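Local coordinates for protein endo-1,3-beta-glucanase, family GH16 (PDB 4CRQ) that probably hydrolyses internal beta-1,3-glucosidic bonds of laminarin through its family 16 catalytic module, the part present here, which also binds calcium, at residues Q8-D13 with V224-V229; E83-L88 with G154-Y159; P96-L101 with I116-R121; I198-A203 with A220-D225. The protein carries 1 engineered substitution. All coordinates share one frame; numbering follows the deposited sequence.

Interaction 1 of 4, residues Q8-D13 with V224-V229; sequences QDEFDD and VDYVRV. With CA (calcium ion), chain C.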
loop_
_atom_site.group_PDB
_atom_site.type_symbol
_atom_site.label_atom_id
_atom_site.label_comp_id
_atom_site.label_asym_id
_atom_site.label_seq_id
_atom_site.Cartn_x
_atom_site.Cartn_y
_atom_site.Cartn_z
ATOM N N GLN A 8 7.818 14.532 -0.116
ATOM C CA GLN A 8 8.500 13.431 -0.784
ATOM C C GLN A 8 9.410 12.694 0.158
ATOM O O GLN A 8 9.862 13.264 1.159
ATOM C CB GLN A 8 9.349 13.935 -1.972
ATOM C CG GLN A 8 10.492 14.863 -1.506
ATOM C CD GLN A 8 11.148 15.739 -2.543
ATOM O OE1 GLN A 8 11.329 16.930 -2.279
ATOM N NE2 GLN A 8 11.510 15.192 -3.697
ATOM N N ASP A 9 9.694 11.445 -0.195
ATOM C CA ASP A 9 10.799 10.726 0.413
ATOM C C ASP A 9 11.505 10.095 -0.784
ATOM O O ASP A 9 10.930 9.215 -1.438
ATOM C CB ASP A 9 10.407 9.658 1.456
ATOM C CG ASP A 9 11.621 9.225 2.296
ATOM O OD1 ASP A 9 12.785 9.370 1.810
ATOM O OD2 ASP A 9 11.429 8.762 3.428
ATOM N N GLU A 10 12.721 10.555 -1.085
ATOM C CA GLU A 10 13.535 10.070 -2.219
ATOM C C GLU A 10 14.454 8.900 -1.831
ATOM O O GLU A 10 15.092 8.317 -2.711
ATOM C CB GLU A 10 14.404 11.211 -2.780
ATOM C CG GLU A 10 13.600 12.411 -3.275
ATOM C CD GLU A 10 12.655 12.089 -4.428
ATOM O OE1 GLU A 10 13.092 11.392 -5.379
ATOM O OE2 GLU A 10 11.487 12.540 -4.398
ATOM N N PHE A 11 14.539 8.577 -0.530
ATOM C CA PHE A 11 15.401 7.481 -0.047
ATOM C C PHE A 11 16.859 7.608 -0.541
ATOM O O PHE A 11 17.475 6.600 -0.907
ATOM C CB PHE A 11 14.760 6.105 -0.413
ATOM C CG PHE A 11 13.364 5.938 0.133
ATOM C CD1 PHE A 11 13.147 5.838 1.514
ATOM C CD2 PHE A 11 12.264 5.912 -0.732
ATOM C CE1 PHE A 11 11.856 5.698 2.018
ATOM C CE2 PHE A 11 10.949 5.750 -0.241
ATOM C CZ PHE A 11 10.758 5.661 1.149
ATOM N N ASP A 12 17.412 8.836 -0.558
ATOM C CA ASP A 12 18.776 9.020 -1.092
ATOM C C ASP A 12 19.819 8.141 -0.407
ATOM O O ASP A 12 20.550 7.403 -1.081
ATOM C CB ASP A 12 19.222 10.487 -1.047
ATOM C CG ASP A 12 18.427 11.387 -1.978
ATOM O OD1 ASP A 12 17.830 10.935 -2.979
ATOM O OD2 ASP A 12 18.412 12.604 -1.700
ATOM N N ASP A 13 19.864 8.210 0.922
ATOM C CA ASP A 13 20.877 7.484 1.725
ATOM C C ASP A 13 20.308 6.778 2.943
ATOM O O ASP A 13 20.967 5.884 3.518
ATOM C CB ASP A 13 21.989 8.455 2.147
ATOM C CG ASP A 13 22.849 8.930 0.974
ATOM O OD1 ASP A 13 23.537 8.088 0.344
ATOM O OD2 ASP A 13 22.846 10.153 0.687
ATOM N N VAL A 224 11.459 0.628 -3.757
ATOM C CA VAL A 224 10.706 1.887 -3.875
ATOM C C VAL A 224 11.733 3.036 -4.053
ATOM O O VAL A 224 12.477 3.401 -3.114
ATOM C CB VAL A 224 9.778 2.146 -2.659
ATOM C CG1 VAL A 224 8.928 3.427 -2.877
ATOM C CG2 VAL A 224 8.882 0.954 -2.358
ATOM N N ASP A 225 11.774 3.589 -5.268
ATOM C CA ASP A 225 12.710 4.667 -5.589
ATOM C C ASP A 225 12.291 5.935 -4.828
ATOM O O ASP A 225 13.159 6.659 -4.297
ATOM C CB ASP A 225 12.718 4.860 -7.109
ATOM C CG ASP A 225 13.741 5.886 -7.599
ATOM O OD1 ASP A 225 14.617 6.386 -6.806
ATOM O OD2 ASP A 225 13.670 6.217 -8.819
ATOM N N TYR A 226 10.998 6.229 -4.766
ATOM C CA TYR A 226 10.542 7.415 -4.035
ATOM C C TYR A 226 9.072 7.336 -3.825
ATOM O O TYR A 226 8.390 6.565 -4.537
ATOM C CB TYR A 226 10.879 8.729 -4.795
ATOM C CG TYR A 226 10.375 8.803 -6.243
ATOM C CD1 TYR A 226 8.988 8.975 -6.546
ATOM C CD2 TYR A 226 11.287 8.733 -7.320
ATOM C CE1 TYR A 226 8.530 9.078 -7.872
ATOM C CE2 TYR A 226 10.838 8.827 -8.654
ATOM C CZ TYR A 226 9.464 9.000 -8.923
ATOM O OH TYR A 226 9.012 9.119 -10.214
ATOM N N VAL A 227 8.560 8.091 -2.868
ATOM C CA VAL A 227 7.115 8.348 -2.741
ATOM C C VAL A 227 6.991 9.879 -2.861
ATOM O O VAL A 227 7.773 10.609 -2.213
ATOM C CB VAL A 227 6.518 7.889 -1.392
ATOM C CG1 VAL A 227 5.012 8.234 -1.321
ATOM C CG2 VAL A 227 6.757 6.382 -1.155
ATOM N N ARG A 228 6.044 10.374 -3.672
ATOM C CA ARG A 228 5.838 11.819 -3.834
ATOM C C ARG A 228 4.370 12.145 -3.753
ATOM O O ARG A 228 3.513 11.350 -4.233
ATOM C CB ARG A 228 6.419 12.337 -5.167
ATOM C CG ARG A 228 7.928 12.249 -5.267
ATOM C CD ARG A 228 8.417 12.568 -6.669
ATOM N NE ARG A 228 9.869 12.393 -6.761
ATOM C CZ ARG A 228 10.575 12.373 -7.891
ATOM N NH1 ARG A 228 9.985 12.530 -9.087
ATOM N NH2 ARG A 228 11.896 12.206 -7.812
ATOM N N VAL A 229 4.076 13.308 -3.156
ATOM C CA VAL A 229 2.697 13.799 -3.065
ATOM C C VAL A 229 2.662 15.201 -3.626
ATOM O O VAL A 229 3.440 16.060 -3.178
ATOM C CB VAL A 229 2.128 13.800 -1.621
ATOM C CG1 VAL A 229 0.719 14.417 -1.573
ATOM C CG2 VAL A 229 2.124 12.370 -1.059
HETATM CA CA CA C . 15.413 7.385 -4.817
HETATM O O HOH W 1 14.632 9.276 -5.939
HETATM O O HOH W 2 17.527 8.727 -4.195
HETATM O O HOH W 3 17.328 7.362 -6.478
#
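Arg228 grips Glu10 side-on, one nitrogen to each carboxylate oxygen: NH2 gives a bond of 2.8 Å to OE1, and NE one of 2.9 Å to OE2, on the syn lone pair. OE2 accepts a second hydrogen bond from Gln8 NE2, which arrives from above the carboxylate plane, while OE1 also accepts from a calcium-bound water. Both acidic oxygens are therefore doubly supplied. A bend in the Glu10 chain (chi2 -62°) brings the carboxylate back to the strand it would otherwise leave. Alongside, in the backbone, Asp9 and Val227 form an antiparallel hydrogen-bonded pair. Asp9 OD1 closes an Asx turn by accepting from Phe11 N, and OD2 is satisfied by Trp19 and Gly16. The carbonyls Glu10 O and Asp225 O lie 3.0 Å apart, a repulsive approach reconciled by the calcium ion that both bind. Asp225 OD1 (2.4 Å to the calcium), three waters and Gly48 O complete the shell, a calcium site joining the loop after the first strand to the last strand of a family 16 beta-sandwich.

Interaction 2 of 4, residues E83-L88 with G154-Y159; sequences EARIAL and GQYHIY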
loop_
_atom_site.group_PDB
_atom_site.type_symbol
_atom_site.label_atom_id
_atom_site.label_comp_id
_atom_site.label_asym_id
_atom_site.label_seq_id
_atom_site.Cartn_x
_atom_site.Cartn_y
_atom_site.Cartn_z
ATOM N N GLU A 83 1.894 9.180 -5.307
ATOM C CA GLU A 83 2.537 8.234 -6.207
ATOM C C GLU A 83 3.856 7.676 -5.723
ATOM O O GLU A 83 4.499 8.236 -4.830
ATOM C CB GLU A 83 2.773 8.922 -7.537
ATOM C CG GLU A 83 3.818 10.028 -7.593
ATOM C CD GLU A 83 3.852 10.607 -8.984
ATOM O OE1 GLU A 83 3.678 9.862 -9.970
ATOM O OE2 GLU A 83 4.048 11.799 -9.142
ATOM N N ALA A 84 4.282 6.586 -6.325
ATOM C CA ALA A 84 5.545 5.957 -5.989
ATOM C C ALA A 84 6.084 5.267 -7.232
ATOM O O ALA A 84 5.304 4.797 -8.095
ATOM C CB ALA A 84 5.388 4.926 -4.875
ATOM N N ARG A 85 7.416 5.200 -7.310
ATOM C CA ARG A 85 8.115 4.532 -8.419
ATOM C C ARG A 85 8.641 3.228 -7.804
ATOM O O ARG A 85 9.514 3.254 -6.945
ATOM C CB ARG A 85 9.199 5.450 -9.002
ATOM C CG ARG A 85 9.991 4.801 -10.146
ATOM C CD ARG A 85 10.814 5.834 -10.915
ATOM N NE ARG A 85 11.414 5.193 -12.095
ATOM C CZ ARG A 85 12.577 4.546 -12.097
ATOM N NH1 ARG A 85 13.319 4.468 -10.979
ATOM N NH2 ARG A 85 13.025 3.982 -13.225
ATOM N N ILE A 86 8.086 2.085 -8.245
ATOM C CA ILE A 86 8.286 0.784 -7.581
ATOM C C ILE A 86 8.616 -0.332 -8.568
ATOM O O ILE A 86 8.002 -0.401 -9.651
ATOM C CB ILE A 86 6.993 0.382 -6.806
ATOM C CG1 ILE A 86 6.585 1.463 -5.784
ATOM C CG2 ILE A 86 7.133 -0.962 -6.057
ATOM C CD1 ILE A 86 5.256 1.193 -5.061
ATOM N N ALA A 87 9.544 -1.211 -8.166
ATOM C CA ALA A 87 9.905 -2.436 -8.905
ATOM C C ALA A 87 9.565 -3.584 -7.953
ATOM O O ALA A 87 9.921 -3.546 -6.778
ATOM C CB ALA A 87 11.372 -2.447 -9.301
ATOM N N LEU A 88 8.878 -4.617 -8.440
ATOM C CA LEU A 88 8.352 -5.679 -7.591
ATOM C C LEU A 88 8.945 -7.051 -7.862
ATOM O O LEU A 88 9.210 -7.375 -9.011
ATOM C CB LEU A 88 6.827 -5.781 -7.835
ATOM C CG LEU A 88 5.974 -4.554 -7.455
ATOM C CD1 LEU A 88 4.524 -4.728 -7.910
ATOM C CD2 LEU A 88 6.062 -4.271 -5.937
ATOM N N GLY A 154 8.495 -6.517 -12.476
ATOM C CA GLY A 154 9.882 -6.473 -11.963
ATOM C C GLY A 154 10.689 -5.265 -12.416
ATOM O O GLY A 154 11.754 -4.971 -11.816
ATOM N N GLN A 155 10.225 -4.601 -13.483
ATOM C CA GLN A 155 10.788 -3.311 -13.858
ATOM C C GLN A 155 10.152 -2.228 -12.993
ATOM O O GLN A 155 9.108 -2.475 -12.340
ATOM C CB GLN A 155 10.450 -3.004 -15.309
ATOM C CG GLN A 155 11.112 -3.954 -16.304
ATOM C CD GLN A 155 10.528 -3.834 -17.710
ATOM O OE1 GLN A 155 9.609 -3.046 -17.937
ATOM N NE2 GLN A 155 11.050 -4.636 -18.666
ATOM N N TYR A 156 10.762 -1.019 -12.980
ATOM C CA TYR A 156 10.087 0.108 -12.322
ATOM C C TYR A 156 8.827 0.525 -13.102
ATOM O O TYR A 156 8.817 0.525 -14.341
ATOM C CB TYR A 156 10.982 1.332 -12.167
ATOM C CG TYR A 156 12.012 1.123 -11.091
ATOM C CD1 TYR A 156 11.696 1.339 -9.729
ATOM C CD2 TYR A 156 13.318 0.706 -11.425
ATOM C CE1 TYR A 156 12.650 1.141 -8.730
ATOM C CE2 TYR A 156 14.280 0.506 -10.450
ATOM C CZ TYR A 156 13.967 0.728 -9.104
ATOM O OH TYR A 156 14.985 0.525 -8.180
ATOM N N HIS A 157 7.781 0.875 -12.345
ATOM C CA HIS A 157 6.575 1.510 -12.875
ATOM C C HIS A 157 6.153 2.602 -11.935
ATOM O O HIS A 157 6.528 2.586 -10.750
ATOM C CB HIS A 157 5.449 0.504 -13.055
ATOM C CG HIS A 157 5.765 -0.557 -14.082
ATOM N ND1 HIS A 157 5.532 -0.383 -15.408
ATOM C CD2 HIS A 157 6.332 -1.820 -13.946
ATOM C CE1 HIS A 157 5.928 -1.496 -16.080
ATOM N NE2 HIS A 157 6.415 -2.367 -15.192
ATOM N N ILE A 158 5.364 3.546 -12.433
ATOM C CA ILE A 158 4.808 4.614 -11.591
ATOM C C ILE A 158 3.378 4.211 -11.207
ATOM O O ILE A 158 2.532 3.988 -12.091
ATOM C CB ILE A 158 4.758 5.970 -12.322
ATOM C CG1 ILE A 158 6.121 6.305 -12.999
ATOM C CG2 ILE A 158 4.255 7.075 -11.371
ATOM C CD1 ILE A 158 7.348 6.422 -12.086
ATOM N N TYR A 159 3.111 4.121 -9.894
ATOM C CA TYR A 159 1.759 3.800 -9.412
ATOM C C TYR A 159 1.204 5.033 -8.741
ATOM O O TYR A 159 1.865 5.572 -7.837
ATOM C CB TYR A 159 1.818 2.652 -8.424
ATOM C CG TYR A 159 2.369 1.396 -9.069
ATOM C CD1 TYR A 159 1.528 0.572 -9.842
ATOM C CD2 TYR A 159 3.732 1.031 -8.927
ATOM C CE1 TYR A 159 2.021 -0.570 -10.446
ATOM C CE2 TYR A 159 4.235 -0.135 -9.534
ATOM C CZ TYR A 159 3.373 -0.939 -10.294
ATOM O OH TYR A 159 3.791 -2.104 -10.915
HETATM O O HOH W 4 6.457 -2.517 -10.583
#
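The guanidinium of Arg85 lies flat on the Tyr156 ring, planes 15° apart, in an off-centre cation-pi stack with CZ 4.2 Å from the ring centroid. On the opposite ring face sits the Ala87 methyl, a CH-pi contact almost over the centre (CB to centroid 3.8 Å), which leaves the tyrosine clamped between two residues of one strand. Ile158 CD1 packs along the extended aliphatic part of Arg85, 3.7 Å from CG. These side chains share one face of an antiparallel ladder with hydrogen-bonded pairs Ala84 with Tyr159 and Ile86 with His157, part of the beta-sandwich (jelly-roll) of family 16. On the other face the Tyr159 ring crosses Ile86 at about a right angle, and a water joins Tyr159 OH to Ile86 O. Farther out, Asp225 holds Arg85 NH1 in a salt bridge and Asn49 OD1 bonds Tyr156 OH. An alanine in place of Arg85 would probably bare one face of the Tyr156 ring and leave Asp225 OD2 without its salt-bridge partner. Asp173 fixes His157 ND1.

Interaction 3 of 4, residues P96-L101 with I116-R121; sequences PAFWML and IDIMSR. Engineered in segment 116-121: Ser120 (natural residue Glu).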
loop_
_atom_site.group_PDB
_atom_site.type_symbol
_atom_site.label_atom_id
_atom_site.label_comp_id
_atom_site.label_asym_id
_atom_site.label_seq_id
_atom_site.Cartn_x
_atom_site.Cartn_y
_atom_site.Cartn_z
ATOM N N PRO A 96 2.819 -7.400 -2.119
ATOM C CA PRO A 96 3.239 -6.031 -1.869
ATOM C C PRO A 96 2.069 -5.053 -1.999
ATOM O O PRO A 96 1.084 -5.337 -2.721
ATOM C CB PRO A 96 4.239 -5.782 -3.012
ATOM C CG PRO A 96 3.670 -6.594 -4.171
ATOM C CD PRO A 96 3.234 -7.862 -3.480
ATOM N N ALA A 97 2.166 -3.904 -1.309
ATOM C CA ALA A 97 1.112 -2.880 -1.429
ATOM C C ALA A 97 1.615 -1.482 -1.111
ATOM O O ALA A 97 2.544 -1.344 -0.314
ATOM C CB ALA A 97 -0.094 -3.218 -0.528
ATOM N N PHE A 98 0.978 -0.483 -1.735
ATOM C CA PHE A 98 1.246 0.929 -1.537
ATOM C C PHE A 98 -0.155 1.479 -1.355
ATOM O O PHE A 98 -0.980 1.381 -2.269
ATOM C CB PHE A 98 1.925 1.470 -2.786
ATOM C CG PHE A 98 2.009 3.004 -2.887
ATOM C CD1 PHE A 98 2.319 3.863 -1.786
ATOM C CD2 PHE A 98 1.825 3.607 -4.164
ATOM C CE1 PHE A 98 2.412 5.259 -1.959
ATOM C CE2 PHE A 98 1.905 4.992 -4.337
ATOM C CZ PHE A 98 2.200 5.823 -3.231
ATOM N N TRP A 99 -0.435 2.039 -0.180
ATOM C CA TRP A 99 -1.814 2.370 0.175
ATOM C C TRP A 99 -1.971 3.452 1.189
ATOM O O TRP A 99 -0.969 4.033 1.613
ATOM C CB TRP A 99 -2.545 1.084 0.584
ATOM C CG TRP A 99 -1.894 0.229 1.657
ATOM C CD1 TRP A 99 -0.609 -0.328 1.679
ATOM C CD2 TRP A 99 -2.525 -0.237 2.884
ATOM N NE1 TRP A 99 -0.411 -1.077 2.812
ATOM C CE2 TRP A 99 -1.529 -1.056 3.586
ATOM C CE3 TRP A 99 -3.780 -0.055 3.464
ATOM C CZ2 TRP A 99 -1.807 -1.663 4.811
ATOM C CZ3 TRP A 99 -4.052 -0.670 4.682
ATOM C CH2 TRP A 99 -3.088 -1.456 5.348
ATOM N N MET A 100 -3.214 3.749 1.575
ATOM C CA MET A 100 -3.492 4.874 2.481
ATOM C C MET A 100 -4.653 4.511 3.376
ATOM O O MET A 100 -5.560 3.778 2.960
ATOM C CB MET A 100 -3.878 6.140 1.691
ATOM C CG MET A 100 -2.868 6.535 0.605
ATOM S SD MET A 100 -3.330 8.047 -0.258
ATOM C CE MET A 100 -2.815 9.284 0.927
ATOM N N LEU A 101 -4.630 5.014 4.601
ATOM C CA LEU A 101 -5.739 4.828 5.560
ATOM C C LEU A 101 -6.141 6.156 6.186
ATOM O O LEU A 101 -5.274 7.016 6.386
ATOM C CB LEU A 101 -5.319 3.869 6.677
ATOM C CG LEU A 101 -5.252 2.360 6.370
ATOM C CD1 LEU A 101 -4.456 1.616 7.437
ATOM C CD2 LEU A 101 -6.627 1.736 6.202
ATOM N N ILE A 116 -7.468 3.577 0.737
ATOM C CA ILE A 116 -7.187 3.734 -0.694
ATOM C C ILE A 116 -5.983 2.853 -0.991
ATOM O O ILE A 116 -4.878 3.146 -0.531
ATOM C CB ILE A 116 -6.884 5.199 -1.125
ATOM C CG1 ILE A 116 -7.997 6.171 -0.660
ATOM C CG2 ILE A 116 -6.657 5.275 -2.665
ATOM C CD1 ILE A 116 -7.669 7.646 -0.893
ATOM N N ASP A 117 -6.205 1.769 -1.737
ATOM C CA ASP A 117 -5.114 0.907 -2.192
ATOM C C ASP A 117 -4.662 1.430 -3.554
ATOM O O ASP A 117 -5.372 1.268 -4.547
ATOM C CB ASP A 117 -5.558 -0.564 -2.267
ATOM C CG ASP A 117 -6.063 -1.087 -0.931
ATOM O OD1 ASP A 117 -5.456 -0.761 0.108
ATOM O OD2 ASP A 117 -7.061 -1.832 -0.895
ATOM N N ILE A 118 -3.481 2.066 -3.583
ATOM C CA ILE A 118 -2.955 2.676 -4.816
ATOM C C ILE A 118 -2.427 1.573 -5.737
ATOM O O ILE A 118 -2.710 1.553 -6.945
ATOM C CB ILE A 118 -1.886 3.745 -4.494
ATOM C CG1 ILE A 118 -2.522 4.797 -3.574
ATOM C CG2 ILE A 118 -1.323 4.335 -5.792
ATOM C CD1 ILE A 118 -1.523 5.803 -3.063
ATOM N N MET A 119 -1.654 0.654 -5.154
ATOM C CA MET A 119 -1.163 -0.501 -5.879
ATOM C C MET A 119 -1.181 -1.694 -4.931
ATOM O O MET A 119 -0.718 -1.569 -3.794
ATOM C CB MET A 119 0.276 -0.251 -6.389
ATOM C CG MET A 119 0.923 -1.437 -7.148
ATOM S SD MET A 119 1.471 -2.845 -6.139
ATOM C CE MET A 119 2.752 -2.105 -5.109
ATOM N N SER A 120 -1.720 -2.831 -5.392
ATOM C CA SER A 120 -1.462 -4.110 -4.704
ATOM C C SER A 120 -1.276 -5.169 -5.804
ATOM O O SER A 120 -1.775 -5.027 -6.926
ATOM C CB SER A 120 -2.540 -4.478 -3.688
ATOM O OG SER A 120 -3.774 -4.666 -4.328
ATOM N N ARG A 121 -0.517 -6.213 -5.478
ATOM C CA ARG A 121 -0.291 -7.315 -6.406
ATOM C C ARG A 121 -0.176 -8.590 -5.604
ATOM O O ARG A 121 0.269 -8.546 -4.462
ATOM C CB ARG A 121 0.998 -7.078 -7.220
ATOM C CG ARG A 121 1.270 -8.156 -8.276
ATOM C CD ARG A 121 2.677 -8.051 -8.783
ATOM N NE ARG A 121 2.955 -9.053 -9.808
ATOM C CZ ARG A 121 4.142 -9.601 -10.020
ATOM N NH1 ARG A 121 5.192 -9.262 -9.260
ATOM N NH2 ARG A 121 4.272 -10.498 -10.999
#
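Phe98 O accepts two backbone hydrogen bonds at once, from Ile118 N at 2.9 Å and from Met119 N at 3.1 Å, because both residues face Phe98 in a classic beta bulge. This is probably the bulge of the E-x-D-x-x-E catalytic motif of family 16 laminarinases, in which the last glutamate, here engineered to Ser120, is probably the acid/base. It shifts the antiparallel register by one residue within the family's beta-sandwich, where the chain turns a corner at Ile118, and swings the Ile118 side chain toward the neighbouring strand, its CD1 lying over one face of the Phe98 ring, 3.9 Å from the centroid. Phe98 CG stands anti to the backbone N (chi1 167°), which carries the ring across to Ile118. An alanine at Phe98 would probably open a gap in the buried core and leave Ile118 CD1 without the ring it rests on. On the other face Trp99 and Asp117 run side by side, and Ser120 CB lies 4.2 Å from Ala97 CB.

Interaction 4 of 4, residues I198-A203 with A220-D225; sequences ILLNMA and AQMLVD. With CA (calcium ion), chain C.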
loop_
_atom_site.group_PDB
_atom_site.type_symbol
_atom_site.label_atom_id
_atom_site.label_comp_id
_atom_site.label_asym_id
_atom_site.label_seq_id
_atom_site.Cartn_x
_atom_site.Cartn_y
_atom_site.Cartn_z
ATOM N N ILE A 198 0.031 7.411 4.590
ATOM C CA ILE A 198 0.518 6.449 3.585
ATOM C C ILE A 198 1.163 5.209 4.238
ATOM O O ILE A 198 1.802 5.351 5.323
ATOM C CB ILE A 198 1.542 7.165 2.675
ATOM C CG1 ILE A 198 0.843 8.279 1.873
ATOM C CG2 ILE A 198 2.231 6.188 1.685
ATOM C CD1 ILE A 198 1.773 9.266 1.158
ATOM N N LEU A 199 1.026 4.046 3.582
ATOM C CA LEU A 199 1.668 2.799 4.016
ATOM C C LEU A 199 2.348 2.120 2.844
ATOM O O LEU A 199 1.889 2.214 1.686
ATOM C CB LEU A 199 0.635 1.802 4.599
ATOM C CG LEU A 199 -0.241 2.306 5.766
ATOM C CD1 LEU A 199 -1.582 2.816 5.264
ATOM C CD2 LEU A 199 -0.492 1.199 6.778
ATOM N N LEU A 200 3.454 1.439 3.169
ATOM C CA LEU A 200 4.154 0.534 2.252
ATOM C C LEU A 200 4.414 -0.750 2.995
ATOM O O LEU A 200 4.837 -0.726 4.167
ATOM C CB LEU A 200 5.503 1.142 1.821
ATOM C CG LEU A 200 5.440 2.281 0.808
ATOM C CD1 LEU A 200 6.797 2.958 0.790
ATOM C CD2 LEU A 200 5.038 1.805 -0.593
ATOM N N ASN A 201 4.206 -1.883 2.326
ATOM C CA ASN A 201 4.526 -3.181 2.960
ATOM C C ASN A 201 4.675 -4.269 1.946
ATOM O O ASN A 201 4.281 -4.105 0.764
ATOM C CB ASN A 201 3.410 -3.615 3.957
ATOM C CG ASN A 201 2.107 -4.023 3.235
ATOM O OD1 ASN A 201 1.377 -3.154 2.763
ATOM N ND2 ASN A 201 1.829 -5.332 3.125
ATOM N N MET A 202 5.227 -5.402 2.394
ATOM C CA MET A 202 5.107 -6.607 1.576
ATOM C C MET A 202 4.715 -7.764 2.499
ATOM O O MET A 202 5.522 -8.173 3.353
ATOM C CB MET A 202 6.366 -6.937 0.769
ATOM C CG MET A 202 6.121 -8.136 -0.184
ATOM S SD MET A 202 7.322 -8.191 -1.550
ATOM C CE MET A 202 8.915 -8.106 -0.707
ATOM N N ALA A 203 3.486 -8.272 2.352
ATOM C CA ALA A 203 3.022 -9.408 3.138
ATOM C C ALA A 203 3.468 -10.711 2.456
ATOM O O ALA A 203 3.833 -10.708 1.258
ATOM C CB ALA A 203 1.506 -9.367 3.321
ATOM N N ALA A 220 13.032 -11.853 -1.083
ATOM C CA ALA A 220 12.392 -11.109 -2.179
ATOM C C ALA A 220 12.456 -9.625 -1.841
ATOM O O ALA A 220 12.112 -9.261 -0.725
ATOM C CB ALA A 220 10.968 -11.564 -2.334
ATOM N N GLN A 221 12.847 -8.786 -2.803
ATOM C CA GLN A 221 13.024 -7.343 -2.582
ATOM C C GLN A 221 11.980 -6.520 -3.317
ATOM O O GLN A 221 11.858 -6.623 -4.542
ATOM C CB GLN A 221 14.416 -6.862 -3.038
ATOM C CG GLN A 221 15.603 -7.443 -2.275
ATOM C CD GLN A 221 16.944 -6.912 -2.768
ATOM O OE1 GLN A 221 17.106 -6.607 -3.947
ATOM N NE2 GLN A 221 17.900 -6.795 -1.878
ATOM N N MET A 222 11.244 -5.709 -2.564
ATOM C CA MET A 222 10.355 -4.671 -3.122
ATOM C C MET A 222 11.201 -3.383 -3.102
ATOM O O MET A 222 11.677 -2.979 -2.030
ATOM C CB MET A 222 9.072 -4.559 -2.284
ATOM C CG MET A 222 8.215 -3.348 -2.601
ATOM S SD MET A 222 6.839 -3.400 -1.430
ATOM C CE MET A 222 5.875 -2.004 -2.000
ATOM N N LEU A 223 11.379 -2.754 -4.268
ATOM C CA LEU A 223 12.204 -1.552 -4.432
ATOM C C LEU A 223 11.324 -0.363 -4.637
ATOM O O LEU A 223 10.517 -0.342 -5.569
ATOM C CB LEU A 223 13.156 -1.709 -5.632
ATOM C CG LEU A 223 14.053 -2.967 -5.610
ATOM C CD1 LEU A 223 14.960 -2.945 -6.840
ATOM C CD2 LEU A 223 14.899 -3.106 -4.352
ATOM N N VAL A 224 11.459 0.628 -3.757
ATOM C CA VAL A 224 10.706 1.887 -3.875
ATOM C C VAL A 224 11.733 3.036 -4.053
ATOM O O VAL A 224 12.477 3.401 -3.114
ATOM C CB VAL A 224 9.778 2.146 -2.659
ATOM C CG1 VAL A 224 8.928 3.427 -2.877
ATOM C CG2 VAL A 224 8.882 0.954 -2.358
ATOM N N ASP A 225 11.774 3.589 -5.268
ATOM C CA ASP A 225 12.710 4.667 -5.589
ATOM C C ASP A 225 12.291 5.935 -4.828
ATOM O O ASP A 225 13.159 6.659 -4.297
ATOM C CB ASP A 225 12.718 4.860 -7.109
ATOM C CG ASP A 225 13.741 5.886 -7.599
ATOM O OD1 ASP A 225 14.617 6.386 -6.806
ATOM O OD2 ASP A 225 13.670 6.217 -8.819
HETATM CA CA CA C . 15.413 7.385 -4.817
HETATM O O HOH W 2 17.527 8.727 -4.195
HETATM O O HOH W 1 14.632 9.276 -5.939
HETATM O O HOH W 3 17.328 7.362 -6.478
#
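Met202 and Met222 slide past each other in opposite directions, each reaching from its own strand toward the backbone of the other. The Met222 chain is fully extended, with CG anti to the backbone N (chi1 169°), and this length carries SD to 3.4 Å from Asn201 O. Its methyl CE continues beyond, to 4.1 Å from Leu200 CD2, where the two side chains meet at a slant. Met202 starts in the same way but bends at its last torsion (chi3 52°), folding CE down onto the opposing strand. That methyl comes within 3.4 Å of Ala220 O and 3.9 Å of Met222 CB, so each methionine lies alongside the other's stem.

The two segments run antiparallel, with axes 8.6 Å apart, too far for backbone pairing, and they meet through side chains alone. Such face-to-face packing is how the interior of a beta-sandwich, the fold of family 16 hydrolases, is filled. Next along, Leu200 CD1 and Val224 CG1 continue the apolar line at 4.3 Å; Leu50 of strand 49-59 and Phe98 of strand 94-102 also touch Leu200. The Asn201 side chain leaves its backbone directed away from strand 220-225. At the far end, immediately after the inward-facing Val224, comes Asp225, a calcium ligand of the neighbouring contact.

Strand 220-231 ties the set together: interactions 1 and 4 share Val224 and Asp225, so the strand that packs into the sandwich interior also carries calcium ligands. Interaction 2 joins it from strand 80-87 through the salt bridge from Arg85 NH1 to Asp225 OD2 (2.8 Å). The core is continuous, since Phe98 of interaction 3 touches Leu200 of interaction 4 (CD1 to CD2, 3.6 Å). Between the same two contacts Trp99 NE1 bonds Asn201 OD1 at 2.7 Å. Interaction 3 probably carries the active site, apart from the calcium: interaction 1, with the metal, is centred about 15 Å from the centre of the chain, against about 3 Å for interaction 3.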